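Local coordinates for putative metallopeptidase (Shewanella baltica OS155, PDB 3IEH), which binds zinc and is probably a metallocarboxypeptidase or related hydrolase of the peptidase M14 family, though its natural substrate is not established, at residues Phe131-Gly136 with Leu234-Ala239; Ser10-Ser15 with Glu21-Asp26; Ser193-Asp198 with Met264-Ala269; Tyr57-Ala62 with Asp96-Val101; Ile206-Glu211 with Val217-Ile222. One frame throughout, in Å; residues are numbered along the deposited sequence.

Contact 1. Residues Phe131-Gly136 with Leu234-Ala239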
# COMPACT_ATOMS: atom_id res chain seq x y z
N PHE A 131 -9.50 8.40 -8.40
CA PHE A 131 -10.60 7.62 -7.82
C PHE A 131 -11.58 8.58 -7.15
O PHE A 131 -11.41 8.95 -5.98
CB PHE A 131 -10.09 6.61 -6.79
CG PHE A 131 -9.03 5.71 -7.31
CD1 PHE A 131 -7.69 6.09 -7.25
CD2 PHE A 131 -9.36 4.46 -7.87
CE1 PHE A 131 -6.69 5.25 -7.72
CE2 PHE A 131 -8.38 3.62 -8.36
CZ PHE A 131 -7.03 4.00 -8.28
N VAL A 132 -12.59 8.99 -7.91
CA VAL A 132 -13.60 9.93 -7.46
C VAL A 132 -14.81 9.18 -6.90
O VAL A 132 -15.16 8.11 -7.40
CB VAL A 132 -14.09 10.76 -8.65
CG1 VAL A 132 -15.16 11.74 -8.20
CG2 VAL A 132 -12.91 11.46 -9.32
N PHE A 133 -15.49 9.76 -5.91
CA PHE A 133 -16.65 9.12 -5.30
C PHE A 133 -17.89 9.93 -5.60
O PHE A 133 -18.23 10.84 -4.85
CB PHE A 133 -16.47 8.99 -3.79
CG PHE A 133 -17.56 8.20 -3.13
CD1 PHE A 133 -17.61 6.82 -3.29
CD2 PHE A 133 -18.55 8.84 -2.38
CE1 PHE A 133 -18.63 6.07 -2.69
CE2 PHE A 133 -19.56 8.11 -1.77
CZ PHE A 133 -19.61 6.71 -1.93
N GLU A 134 -18.56 9.60 -6.70
CA GLU A 134 -19.74 10.34 -7.15
C GLU A 134 -21.04 9.53 -7.20
O GLU A 134 -21.07 8.41 -7.74
CB GLU A 134 -19.49 10.88 -8.55
CG GLU A 134 -18.87 12.24 -8.56
CD GLU A 134 -19.12 12.97 -9.87
OE1 GLU A 134 -20.23 12.80 -10.45
OE2 GLU A 134 -18.21 13.72 -10.30
N ASN A 135 -22.11 10.14 -6.68
CA ASN A 135 -23.45 9.55 -6.69
C ASN A 135 -23.44 8.27 -5.87
O ASN A 135 -24.04 7.28 -6.25
CB ASN A 135 -23.92 9.25 -8.13
CG ASN A 135 -23.78 10.45 -9.09
OD1 ASN A 135 -24.30 10.42 -10.22
ND2 ASN A 135 -23.08 11.49 -8.65
N GLY A 136 -22.70 8.29 -4.77
CA GLY A 136 -22.56 7.11 -3.92
C GLY A 136 -21.79 5.97 -4.55
O GLY A 136 -21.86 4.84 -4.07
N LEU A 234 -11.78 4.24 -1.20
CA LEU A 234 -12.22 3.00 -0.58
C LEU A 234 -12.80 3.26 0.81
O LEU A 234 -13.79 2.61 1.20
CB LEU A 234 -11.08 1.99 -0.49
CG LEU A 234 -10.72 1.24 -1.77
CD1 LEU A 234 -9.53 0.34 -1.52
CD2 LEU A 234 -11.93 0.43 -2.26
N VAL A 235 -12.23 4.21 1.55
CA VAL A 235 -12.84 4.57 2.83
C VAL A 235 -14.23 5.19 2.61
O VAL A 235 -15.17 4.81 3.28
CB VAL A 235 -11.91 5.50 3.66
CG1 VAL A 235 -12.68 6.22 4.79
CG2 VAL A 235 -10.69 4.68 4.17
N ARG A 236 -14.37 6.12 1.66
CA ARG A 236 -15.69 6.68 1.35
C ARG A 236 -16.61 5.55 0.88
O ARG A 236 -17.80 5.59 1.18
CB ARG A 236 -15.64 7.75 0.23
CG ARG A 236 -14.89 9.05 0.53
CD ARG A 236 -15.69 10.08 1.34
NE ARG A 236 -17.00 10.39 0.76
CZ ARG A 236 -18.18 10.10 1.31
NH1 ARG A 236 -18.26 9.52 2.51
NH2 ARG A 236 -19.30 10.42 0.66
N SER A 237 -16.08 4.58 0.13
CA SER A 237 -16.90 3.44 -0.36
C SER A 237 -17.32 2.45 0.75
O SER A 237 -18.20 1.62 0.53
CB SER A 237 -16.19 2.67 -1.47
OG SER A 237 -15.95 3.54 -2.55
N GLY A 238 -16.70 2.53 1.92
CA GLY A 238 -17.12 1.68 3.02
C GLY A 238 -16.03 1.07 3.87
O GLY A 238 -16.36 0.38 4.83
N ALA A 239 -14.74 1.30 3.54
CA ALA A 239 -13.61 0.79 4.34
C ALA A 239 -13.65 1.51 5.69
O ALA A 239 -13.58 2.76 5.75
CB ALA A 239 -12.27 1.00 3.64
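Phe133 and Arg236 meet at the surface, where a short strand runs past the last turn of a helix, and no hydrogen bond spans the two segments. The main apolar element is a CH-pi contact: Arg236 CB stands over one face of the Phe133 ring, 4.0 Å from its centroid and 16° off the ring normal, displaced toward the rim near CG. Phe133 presents that face because its CG is anti to the backbone N (chi1 -173°), which swings the ring from the strand to the helix.

The second element is polar against aromatic. The arginine chain bends at chi2 and chi3 and folds back, bringing NH2 to 3.4 Å from Phe133 CE2. Ring and guanidinium planes lie 75° apart, so the two groups are not stacked. A third approach comes from Ser237, whose OG is 3.7 Å from Phe133 CE1 in an oblique position; this hydroxyl is hydrogen-bonded to Cys233 O in its own helix. With an alanine in place of Phe133, Arg236 CB would probably lose its aromatic cover and the folded guanidinium would be freer to swing into solvent.

Backbone geometry ends the helix directly after these contacts. Gly238 has positive phi and, with Ala239 N bonded to Leu234 O at 2.8 Å and Gly238 N to Val235 O at 3.1 Å, forms a Schellman motif.

The contact thus joins strand 132-134, paired with strand 137-139, to the C-terminal end of helix 230-237, whose Leu234 packs inward on helix 155-162 and strand 165-172.

Contact 2. Residues Ser10-Ser15 with Glu21-Asp26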
# COMPACT_ATOMS: atom_id res chain seq x y z
N SER A 10 14.47 8.22 -11.75
CA SER A 10 14.65 6.85 -11.40
C SER A 10 15.46 6.72 -10.11
O SER A 10 16.55 7.30 -9.98
CB SER A 10 15.35 6.15 -12.57
OG SER A 10 15.56 4.79 -12.27
N PHE A 11 14.90 5.96 -9.16
CA PHE A 11 15.52 5.69 -7.87
C PHE A 11 15.74 4.21 -7.71
O PHE A 11 14.83 3.40 -7.90
CB PHE A 11 14.62 6.16 -6.74
CG PHE A 11 14.42 7.65 -6.68
CD1 PHE A 11 13.45 8.28 -7.44
CD2 PHE A 11 15.20 8.43 -5.83
CE1 PHE A 11 13.27 9.64 -7.38
CE2 PHE A 11 15.02 9.81 -5.77
CZ PHE A 11 14.06 10.41 -6.53
N GLN A 12 16.95 3.84 -7.32
CA GLN A 12 17.30 2.46 -7.19
C GLN A 12 18.19 2.29 -5.97
O GLN A 12 19.09 3.10 -5.79
CB GLN A 12 18.04 2.02 -8.44
CG GLN A 12 18.57 0.61 -8.35
CD GLN A 12 19.24 0.19 -9.60
OE1 GLN A 12 18.60 -0.24 -10.56
NE2 GLN A 12 20.56 0.27 -9.60
N TRP A 13 17.94 1.25 -5.17
CA TRP A 13 18.73 0.97 -3.95
C TRP A 13 19.18 -0.47 -3.92
O TRP A 13 18.56 -1.34 -4.54
CB TRP A 13 17.88 1.21 -2.68
CG TRP A 13 17.43 2.64 -2.50
CD1 TRP A 13 18.11 3.62 -1.84
CD2 TRP A 13 16.20 3.23 -2.97
NE1 TRP A 13 17.39 4.80 -1.88
CE2 TRP A 13 16.21 4.59 -2.56
CE3 TRP A 13 15.10 2.75 -3.70
CZ2 TRP A 13 15.16 5.49 -2.85
CZ3 TRP A 13 14.05 3.65 -4.02
CH2 TRP A 13 14.08 4.99 -3.57
N LYS A 14 20.26 -0.76 -3.21
CA LYS A 14 20.67 -2.16 -3.02
C LYS A 14 20.09 -2.61 -1.70
O LYS A 14 20.14 -1.89 -0.73
CB LYS A 14 22.18 -2.32 -3.02
CG LYS A 14 22.87 -1.82 -4.29
CD LYS A 14 24.38 -2.22 -4.35
CE LYS A 14 25.03 -1.65 -5.60
NZ LYS A 14 24.68 -0.18 -5.76
N SER A 15 19.52 -3.80 -1.69
CA SER A 15 18.99 -4.42 -0.48
C SER A 15 19.85 -5.60 -0.14
O SER A 15 19.98 -6.49 -0.95
CB SER A 15 17.59 -4.97 -0.74
OG SER A 15 17.18 -5.86 0.30
N GLU A 21 18.82 -5.51 -6.45
CA GLU A 21 18.42 -4.11 -6.68
C GLU A 21 16.91 -3.98 -6.42
O GLU A 21 16.13 -4.89 -6.69
CB GLU A 21 18.72 -3.67 -8.12
CG GLU A 21 20.17 -3.77 -8.57
CD GLU A 21 21.10 -2.84 -7.81
OE1 GLU A 21 20.72 -1.68 -7.48
OE2 GLU A 21 22.25 -3.26 -7.56
N SER A 22 16.51 -2.82 -5.92
CA SER A 22 15.10 -2.57 -5.63
C SER A 22 14.18 -2.62 -6.88
O SER A 22 12.98 -2.89 -6.77
CB SER A 22 14.96 -1.23 -4.93
OG SER A 22 15.45 -0.21 -5.74
N THR A 23 14.76 -2.39 -8.06
CA THR A 23 14.01 -2.39 -9.29
C THR A 23 13.96 -3.77 -9.94
O THR A 23 13.36 -3.94 -11.00
CB THR A 23 14.66 -1.45 -10.32
OG1 THR A 23 16.04 -1.81 -10.43
CG2 THR A 23 14.53 0.01 -9.90
N ASP A 24 14.63 -4.75 -9.33
CA ASP A 24 14.66 -6.10 -9.87
C ASP A 24 13.29 -6.79 -9.80
O ASP A 24 13.07 -7.68 -8.98
CB ASP A 24 15.69 -6.93 -9.10
CG ASP A 24 16.07 -8.19 -9.82
OD1 ASP A 24 15.29 -8.67 -10.69
OD2 ASP A 24 17.16 -8.67 -9.51
N ILE A 25 12.40 -6.40 -10.70
CA ILE A 25 11.03 -6.89 -10.71
C ILE A 25 10.93 -8.40 -11.01
O ILE A 25 9.99 -9.06 -10.55
CB ILE A 25 10.17 -6.04 -11.70
CG1 ILE A 25 8.69 -6.15 -11.35
CG2 ILE A 25 10.46 -6.44 -13.17
CD1 ILE A 25 7.80 -5.29 -12.23
N ASP A 26 11.89 -8.95 -11.76
CA ASP A 26 11.90 -10.38 -12.07
C ASP A 26 12.10 -11.18 -10.79
O ASP A 26 11.36 -12.13 -10.51
CB ASP A 26 13.00 -10.75 -13.10
CG ASP A 26 12.69 -10.23 -14.51
OD1 ASP A 26 11.50 -10.18 -14.88
OD2 ASP A 26 13.65 -9.89 -15.25
O HOH W 1 13.57 1.36 -6.54
O HOH W 2 22.32 1.03 -6.57
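Ser22 OG is gripped by two partners: it accepts Trp13 N at 2.9 Å with a nearly straight N-H...O angle of 166°, and a water 2.6 Å from Ser22 OG bridges to Phe11 O, to which it donates. Its chi1 of 60° sets the hydroxyl between the backbone N and the carbonyl carbon, near the edge of the Trp13 ring, with CE3 at 3.6 Å. The return bond runs from Ser22 N to Trp13 O, 2.9 Å.

Gln12 reaches over with an extended chain, and its OE1 is hydrogen-bonded to Thr23 OG1, 3.0 Å apart. Beside it the Glu21 carboxylate, bent at chi2, turns between Gln12 and Lys14, its plane 51° from the Gln12 amide. Lys14 runs alongside Glu21, but its NZ remains 4.3 Å from Glu21 OE2, beyond a salt bridge; a water links NZ to Glu21 OE1. Replacing Glu21 by an alanine would probably leave the Lys14 ammonium without its nearby negative charge and break this water link.

Lys14 and Glu21 form an antiparallel non-hydrogen-bonded pair within a small antiparallel beta hairpin, strands 14-15 and 20-21. It leads through a type I turn, Glu21 to Asp24, to helix 25-39, where Asp24 is the N-cap and its OD1 caps Asn27 N.

Contact 3. Residues Ser193-Asp198 with Met264-Ala269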
# COMPACT_ATOMS: atom_id res chain seq x y z
N SER A 193 -4.57 4.85 14.50
CA SER A 193 -3.72 5.92 13.99
C SER A 193 -2.43 6.03 14.79
O SER A 193 -1.34 6.03 14.22
CB SER A 193 -4.48 7.27 14.03
OG SER A 193 -5.67 7.22 13.24
N LEU A 194 -2.56 6.12 16.11
CA LEU A 194 -1.40 6.34 16.98
C LEU A 194 -0.42 5.18 17.01
O LEU A 194 0.78 5.41 17.16
CB LEU A 194 -1.86 6.70 18.39
CG LEU A 194 -2.64 8.02 18.47
CD1 LEU A 194 -3.16 8.19 19.88
CD2 LEU A 194 -1.82 9.25 18.03
N ASP A 195 -0.91 3.95 16.87
CA ASP A 195 -0.04 2.79 16.89
C ASP A 195 0.78 2.69 15.62
O ASP A 195 1.95 2.32 15.66
CB ASP A 195 -0.82 1.49 17.10
CG ASP A 195 0.11 0.26 17.18
OD1 ASP A 195 0.88 0.16 18.15
OD2 ASP A 195 0.09 -0.58 16.26
N LEU A 196 0.16 2.98 14.48
CA LEU A 196 0.89 2.97 13.21
C LEU A 196 1.97 4.04 13.21
O LEU A 196 3.13 3.79 12.89
CB LEU A 196 -0.07 3.14 12.05
CG LEU A 196 -0.95 1.90 11.82
CD1 LEU A 196 -1.99 2.16 10.73
CD2 LEU A 196 -0.10 0.65 11.49
N ARG A 197 1.59 5.24 13.65
CA ARG A 197 2.53 6.36 13.76
C ARG A 197 3.73 5.95 14.64
O ARG A 197 4.89 6.13 14.24
CB ARG A 197 1.76 7.57 14.31
CG ARG A 197 2.51 8.87 14.35
CD ARG A 197 3.52 8.93 15.49
NE ARG A 197 2.94 8.64 16.79
CZ ARG A 197 2.28 9.51 17.56
NH1 ARG A 197 2.09 10.75 17.15
NH2 ARG A 197 1.80 9.13 18.75
N ASP A 198 3.45 5.38 15.82
CA ASP A 198 4.50 4.89 16.72
C ASP A 198 5.37 3.77 16.12
O ASP A 198 6.58 3.73 16.36
CB ASP A 198 3.90 4.43 18.07
CG ASP A 198 3.27 5.59 18.87
OD1 ASP A 198 3.70 6.76 18.73
OD2 ASP A 198 2.34 5.34 19.65
N MSE A 264 2.67 -3.27 8.39
CA MSE A 264 1.72 -4.29 7.96
C MSE A 264 1.34 -5.24 9.11
O MSE A 264 0.18 -5.59 9.26
CB MSE A 264 2.29 -5.09 6.82
CG MSE A 264 2.35 -4.31 5.53
SE MSE A 264 3.50 -5.15 4.24
CE MSE A 264 3.82 -3.52 3.30
N THR A 265 2.33 -5.64 9.91
CA THR A 265 2.09 -6.48 11.04
C THR A 265 1.20 -5.82 12.06
O THR A 265 0.22 -6.41 12.55
CB THR A 265 3.43 -6.91 11.70
OG1 THR A 265 4.08 -7.82 10.82
CG2 THR A 265 3.18 -7.63 13.01
N HIS A 266 1.54 -4.58 12.40
CA HIS A 266 0.76 -3.80 13.34
C HIS A 266 -0.66 -3.52 12.82
O HIS A 266 -1.62 -3.56 13.59
CB HIS A 266 1.49 -2.51 13.71
CG HIS A 266 2.56 -2.70 14.74
ND1 HIS A 266 3.76 -3.33 14.46
CD2 HIS A 266 2.61 -2.37 16.05
CE1 HIS A 266 4.50 -3.37 15.55
NE2 HIS A 266 3.84 -2.78 16.52
N PHE A 267 -0.78 -3.23 11.53
CA PHE A 267 -2.07 -2.99 10.90
C PHE A 267 -2.99 -4.20 11.14
O PHE A 267 -4.12 -4.03 11.59
CB PHE A 267 -1.88 -2.74 9.41
CG PHE A 267 -3.17 -2.75 8.61
CD1 PHE A 267 -4.05 -1.68 8.67
CD2 PHE A 267 -3.48 -3.81 7.78
CE1 PHE A 267 -5.23 -1.66 7.91
CE2 PHE A 267 -4.65 -3.80 7.02
CZ PHE A 267 -5.52 -2.72 7.09
N LEU A 268 -2.49 -5.40 10.83
CA LEU A 268 -3.22 -6.65 11.06
C LEU A 268 -3.59 -6.90 12.54
O LEU A 268 -4.70 -7.32 12.82
CB LEU A 268 -2.42 -7.84 10.54
CG LEU A 268 -2.19 -7.88 9.02
CD1 LEU A 268 -1.46 -9.16 8.71
CD2 LEU A 268 -3.47 -7.79 8.21
N ALA A 269 -2.65 -6.64 13.46
CA ALA A 269 -2.91 -6.78 14.91
C ALA A 269 -3.98 -5.76 15.36
O ALA A 269 -4.93 -6.10 16.06
CB ALA A 269 -1.60 -6.61 15.72
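His266 and Leu196 mark the closest backbone approach, CA to CA 6.8 Å, of two antiparallel packed helices, 191-201 and 253-271. The axes of the short segments pass 9.7 Å apart with 161° between their directions. Both helices belong to the alpha/beta fold of this M14-family protein, and no hydrogen bond connects them here.

Along 264-269, the selenomethionine at Met264 points away from the partner helix and instead packs on strands 68-73 and 165-172. His266 is the first residue to engage. Its ring is met at the edge, in plane, by Asp195 OD2, which lies 3.1 Å from CD2, a carbon. The carboxylate and imidazole planes are turned 31° apart and the side chains cross at about a right angle. Asp195 delivers this oxygen because its CG is anti to the backbone N (chi1 -178°). The polar end of the histidine is otherwise engaged: ND1 is hydrogen-bonded to Ala262 O one turn earlier. The proximity of the carboxylate may favour a protonated imidazole.

Phe267 follows. Its ring leads away from helix 191-201, toward Leu69, Ile71 and Leu167 of the central sheet, while its CB remains near the partner. Leu196 supplies the apolar side of the interface with a single methyl, slipping past His266 in the opposite direction. That methyl, Leu196 CD2, reaches within 3.9 Å of Phe267 N and 4.4 Å of Phe267 CB.

Contact 4. Residues Tyr57-Ala62 with Asp96-Val101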
# COMPACT_ATOMS: atom_id res chain seq x y z
N TYR A 57 -4.34 -10.73 -4.70
CA TYR A 57 -4.16 -12.05 -4.11
C TYR A 57 -5.03 -12.17 -2.86
O TYR A 57 -5.11 -11.25 -2.07
CB TYR A 57 -2.69 -12.32 -3.78
CG TYR A 57 -1.83 -12.53 -4.98
CD1 TYR A 57 -1.35 -11.43 -5.71
CD2 TYR A 57 -1.50 -13.80 -5.41
CE1 TYR A 57 -0.55 -11.60 -6.81
CE2 TYR A 57 -0.70 -13.99 -6.53
CZ TYR A 57 -0.23 -12.88 -7.22
OH TYR A 57 0.56 -13.04 -8.33
N GLN A 58 -5.66 -13.32 -2.69
CA GLN A 58 -6.60 -13.48 -1.58
C GLN A 58 -6.41 -14.80 -0.84
O GLN A 58 -6.12 -15.82 -1.42
CB GLN A 58 -8.06 -13.37 -2.07
CG GLN A 58 -8.42 -12.02 -2.63
CD GLN A 58 -9.92 -11.81 -2.83
OE1 GLN A 58 -10.52 -12.39 -3.74
NE2 GLN A 58 -10.51 -10.94 -2.03
N SER A 59 -6.58 -14.76 0.47
CA SER A 59 -6.54 -15.97 1.26
C SER A 59 -7.78 -16.80 0.89
O SER A 59 -8.86 -16.26 0.70
CB SER A 59 -6.49 -15.61 2.75
OG SER A 59 -7.55 -14.74 3.07
N PRO A 60 -7.62 -18.12 0.79
CA PRO A 60 -8.74 -18.96 0.37
C PRO A 60 -9.76 -19.28 1.49
O PRO A 60 -9.39 -19.43 2.65
CB PRO A 60 -8.03 -20.24 -0.09
CG PRO A 60 -6.87 -20.34 0.88
CD PRO A 60 -6.44 -18.91 1.18
N ALA A 61 -11.04 -19.39 1.12
CA ALA A 61 -12.11 -19.79 2.03
C ALA A 61 -12.26 -18.77 3.17
O ALA A 61 -12.08 -19.08 4.35
CB ALA A 61 -11.88 -21.23 2.56
N ALA A 62 -12.60 -17.56 2.76
CA ALA A 62 -12.84 -16.46 3.66
C ALA A 62 -14.00 -16.80 4.57
O ALA A 62 -14.97 -17.38 4.12
CB ALA A 62 -13.16 -15.21 2.88
N ASP A 96 -1.35 -20.12 9.04
CA ASP A 96 -2.04 -19.87 10.30
C ASP A 96 -2.60 -18.44 10.34
O ASP A 96 -3.59 -18.18 11.00
CB ASP A 96 -1.12 -20.12 11.51
N LEU A 97 -1.96 -17.50 9.63
CA LEU A 97 -2.47 -16.11 9.58
C LEU A 97 -3.95 -16.04 9.14
O LEU A 97 -4.73 -15.22 9.66
CB LEU A 97 -1.61 -15.24 8.65
CG LEU A 97 -1.95 -13.75 8.42
CD1 LEU A 97 -1.99 -12.97 9.69
CD2 LEU A 97 -0.92 -13.12 7.46
N PHE A 98 -4.34 -16.92 8.22
CA PHE A 98 -5.67 -16.89 7.64
C PHE A 98 -6.77 -17.41 8.55
O PHE A 98 -7.93 -17.42 8.16
CB PHE A 98 -5.68 -17.65 6.32
CG PHE A 98 -4.63 -17.17 5.36
CD1 PHE A 98 -4.34 -15.81 5.23
CD2 PHE A 98 -3.96 -18.07 4.56
CE1 PHE A 98 -3.38 -15.37 4.35
CE2 PHE A 98 -2.99 -17.63 3.66
CZ PHE A 98 -2.71 -16.29 3.56
N GLU A 99 -6.40 -17.83 9.75
CA GLU A 99 -7.37 -18.17 10.74
C GLU A 99 -7.74 -16.92 11.58
O GLU A 99 -8.76 -16.91 12.25
CB GLU A 99 -6.86 -19.32 11.61
CG GLU A 99 -6.88 -20.69 10.90
CD GLU A 99 -8.26 -21.05 10.31
OE1 GLU A 99 -9.28 -20.95 11.03
OE2 GLU A 99 -8.33 -21.43 9.12
N ARG A 100 -6.91 -15.88 11.50
CA ARG A 100 -7.13 -14.64 12.24
C ARG A 100 -7.78 -13.56 11.34
O ARG A 100 -8.53 -12.69 11.83
CB ARG A 100 -5.79 -14.13 12.83
CG ARG A 100 -5.85 -12.68 13.43
CD ARG A 100 -4.54 -11.87 13.37
NE ARG A 100 -3.76 -11.91 14.61
CZ ARG A 100 -4.08 -11.30 15.76
NH1 ARG A 100 -5.20 -10.60 15.87
NH2 ARG A 100 -3.27 -11.40 16.81
N VAL A 101 -7.47 -13.60 10.04
CA VAL A 101 -7.91 -12.61 9.06
C VAL A 101 -8.17 -13.22 7.68
O VAL A 101 -7.57 -14.23 7.30
CB VAL A 101 -6.84 -11.51 8.88
CG1 VAL A 101 -6.47 -10.90 10.21
CG2 VAL A 101 -5.59 -12.08 8.21
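Phe98 lays the face of its ring against Ser59, and its atoms can be followed outward from the backbone. CB, at the root, is 4.2 Å from Ser59 CB. At CG the same methylene is nearer, 3.6 Å away; chi1 of -53° places this atom anti to the carbonyl carbon and turns the ring toward the strand end. The closest approach comes on one flank of the ring, where CD1 is 3.3 Å from Ser59 CB, and CE1 continues the contact. On the other flank CD2 meets Pro60 CD at 4.3 Å, an oblique apolar touch. CZ, at the far end, still has Ser59 CB within 3.9 Å.

All six ring carbons therefore sense one methylene, which is the signature of a CH-pi contact: Ser59 CB stands 3.5 Å from the centroid, 19° off the ring normal and shifted toward the rim. The serine hydroxyl takes little part in this packing. It is hydrogen-bonded to Leu103 O, and that bond leaves CB to face the aromatic ring.

Behind Phe98 the 96-101 segment folds back on itself, with Leu97 O accepting from both Arg100 N and Val101 N. No hydrogen bond crosses between the two segments.

In the fold, this is the place where the end of strand 52-58 meets the loop between helix 81-91 and strand 102-106. Ser59 also pairs through its backbone with Leu103 of that strand, while Phe98 packs beyond the contact on Leu39 of helix 25-39 and on Met41.

Contact 5. Residues Ile206-Glu211 with Val217-Ile222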
# COMPACT_ATOMS: atom_id res chain seq x y z
N ILE A 206 10.01 11.18 13.19
CA ILE A 206 8.64 11.46 12.78
C ILE A 206 8.46 12.86 12.17
O ILE A 206 9.15 13.79 12.54
CB ILE A 206 7.74 11.30 14.04
CG1 ILE A 206 7.56 9.81 14.36
CG2 ILE A 206 6.42 12.02 13.87
CD1 ILE A 206 7.08 8.91 13.20
N ALA A 207 7.53 13.02 11.24
CA ALA A 207 7.24 14.35 10.67
C ALA A 207 6.48 15.15 11.74
O ALA A 207 5.24 15.13 11.78
CB ALA A 207 6.43 14.23 9.41
N VAL A 208 7.22 15.80 12.62
CA VAL A 208 6.63 16.51 13.75
C VAL A 208 5.63 17.56 13.29
O VAL A 208 4.59 17.74 13.91
CB VAL A 208 7.71 17.10 14.70
CG1 VAL A 208 7.15 18.24 15.56
CG2 VAL A 208 8.30 15.97 15.57
N ASP A 209 5.95 18.22 12.18
CA ASP A 209 5.10 19.25 11.63
C ASP A 209 5.43 19.47 10.17
O ASP A 209 6.31 18.84 9.63
CB ASP A 209 5.29 20.56 12.40
CG ASP A 209 6.73 21.03 12.39
OD1 ASP A 209 7.41 21.01 11.32
OD2 ASP A 209 7.17 21.44 13.48
N GLY A 210 4.70 20.40 9.57
CA GLY A 210 4.85 20.77 8.16
C GLY A 210 3.50 20.61 7.51
O GLY A 210 2.44 20.55 8.18
N GLU A 211 3.52 20.57 6.19
CA GLU A 211 2.34 20.19 5.44
C GLU A 211 2.78 19.36 4.24
O GLU A 211 3.80 19.64 3.64
CB GLU A 211 1.50 21.42 5.02
CG GLU A 211 2.21 22.47 4.16
CD GLU A 211 1.23 23.45 3.48
OE1 GLU A 211 0.13 23.69 4.03
OE2 GLU A 211 1.58 23.98 2.39
N VAL A 217 0.67 18.07 8.74
CA VAL A 217 1.02 16.87 9.46
C VAL A 217 1.32 17.38 10.86
O VAL A 217 1.94 18.43 11.02
CB VAL A 217 2.21 16.11 8.85
CG1 VAL A 217 3.42 17.03 8.70
CG2 VAL A 217 2.54 14.90 9.72
N LYS A 218 0.81 16.68 11.88
CA LYS A 218 1.15 16.99 13.26
C LYS A 218 1.56 15.70 13.92
O LYS A 218 0.79 14.73 13.95
CB LYS A 218 -0.00 17.64 14.04
CG LYS A 218 0.42 17.89 15.50
CD LYS A 218 -0.37 18.92 16.25
CE LYS A 218 0.55 19.74 17.17
NZ LYS A 218 1.49 18.92 18.00
N ASP A 219 2.79 15.67 14.42
CA ASP A 219 3.34 14.50 15.11
C ASP A 219 3.24 13.23 14.30
O ASP A 219 2.89 12.17 14.82
CB ASP A 219 2.67 14.34 16.47
CG ASP A 219 3.03 15.48 17.44
OD1 ASP A 219 4.06 16.16 17.25
OD2 ASP A 219 2.27 15.66 18.41
N GLY A 220 3.55 13.34 13.01
CA GLY A 220 3.56 12.20 12.11
C GLY A 220 2.21 11.74 11.58
O GLY A 220 2.13 10.71 10.91
N LEU A 221 1.17 12.53 11.85
CA LEU A 221 -0.19 12.11 11.50
C LEU A 221 -0.91 13.11 10.63
O LEU A 221 -0.81 14.30 10.86
CB LEU A 221 -0.99 11.92 12.80
CG LEU A 221 -2.20 11.00 12.71
CD1 LEU A 221 -1.74 9.61 12.29
CD2 LEU A 221 -2.95 10.96 14.05
N ILE A 222 -1.56 12.62 9.59
CA ILE A 222 -2.52 13.39 8.79
C ILE A 222 -3.81 12.58 8.92
O ILE A 222 -3.87 11.42 8.50
CB ILE A 222 -2.09 13.57 7.33
CG1 ILE A 222 -0.70 14.25 7.27
CG2 ILE A 222 -3.09 14.42 6.58
CD1 ILE A 222 0.01 14.09 5.90
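Asp219 N gives its hydrogen to Val208 O at 2.8 Å with an N-H...O angle of 169°, and the neighbouring Gly220 N reaches Ala207 O at the same 2.8 Å, less straight at 139°. A third backbone bond, Val217 N to Gly210 O, closes the other end. These bonds hold a loop against a type I' beta turn, Lys218 to Leu221, which leads into strand 221-223, an outermost strand of the main sheet within this chain. Two CA-H...O contacts add to them, the shorter from Asp209 CA to Val217 O at 3.3 Å.

On the exposed side, Lys218 NZ and Asp219 OD2 form a weak salt bridge within the turn. The backbone O of Asp219 is meanwhile hydrogen-bonded to Arg197 of helix 191-201.

Packing centres on Val217, whose two methyls reach different partners. CG2, anti to the backbone N, sits 3.4 Å from Ala207 O and 4.0 Å from Ala207 CB; CG1 faces the backbone of Asp209. Gly210, with positive phi, passes close by, where a beta carbon would collide with the carbonyl oxygen of Asp209.

Gly220 is confined from across the contact instead. Its phi is also positive, and a side chain there would strike Ile206, whose CG2 methyl lies 3.3 Å from Gly220 N.

Overall arrangement
From the N terminus, contact 2 comes first, closing a short hairpin-like loop ahead of helix 25-39. Contact 4 follows in series, spanning strand 68-73 and helix 81-91 and tying the end of strand 52-58 to the approach to strand 102-106. Contacts 1 and 3 then cross: 131-136 opens first, 193-198 comes next, 234-239 closes contact 1, and 264-269 closes contact 3 in the C-terminal helix. Contact 5 is a local loop lying within both spans. Ser193 of contact 3 packs on Leu221 of contact 5, and Leu268 of contact 3 packs on Leu97 of contact 4. Contacts 4 and 5 reach the same sheet, with centres about 34 Å apart.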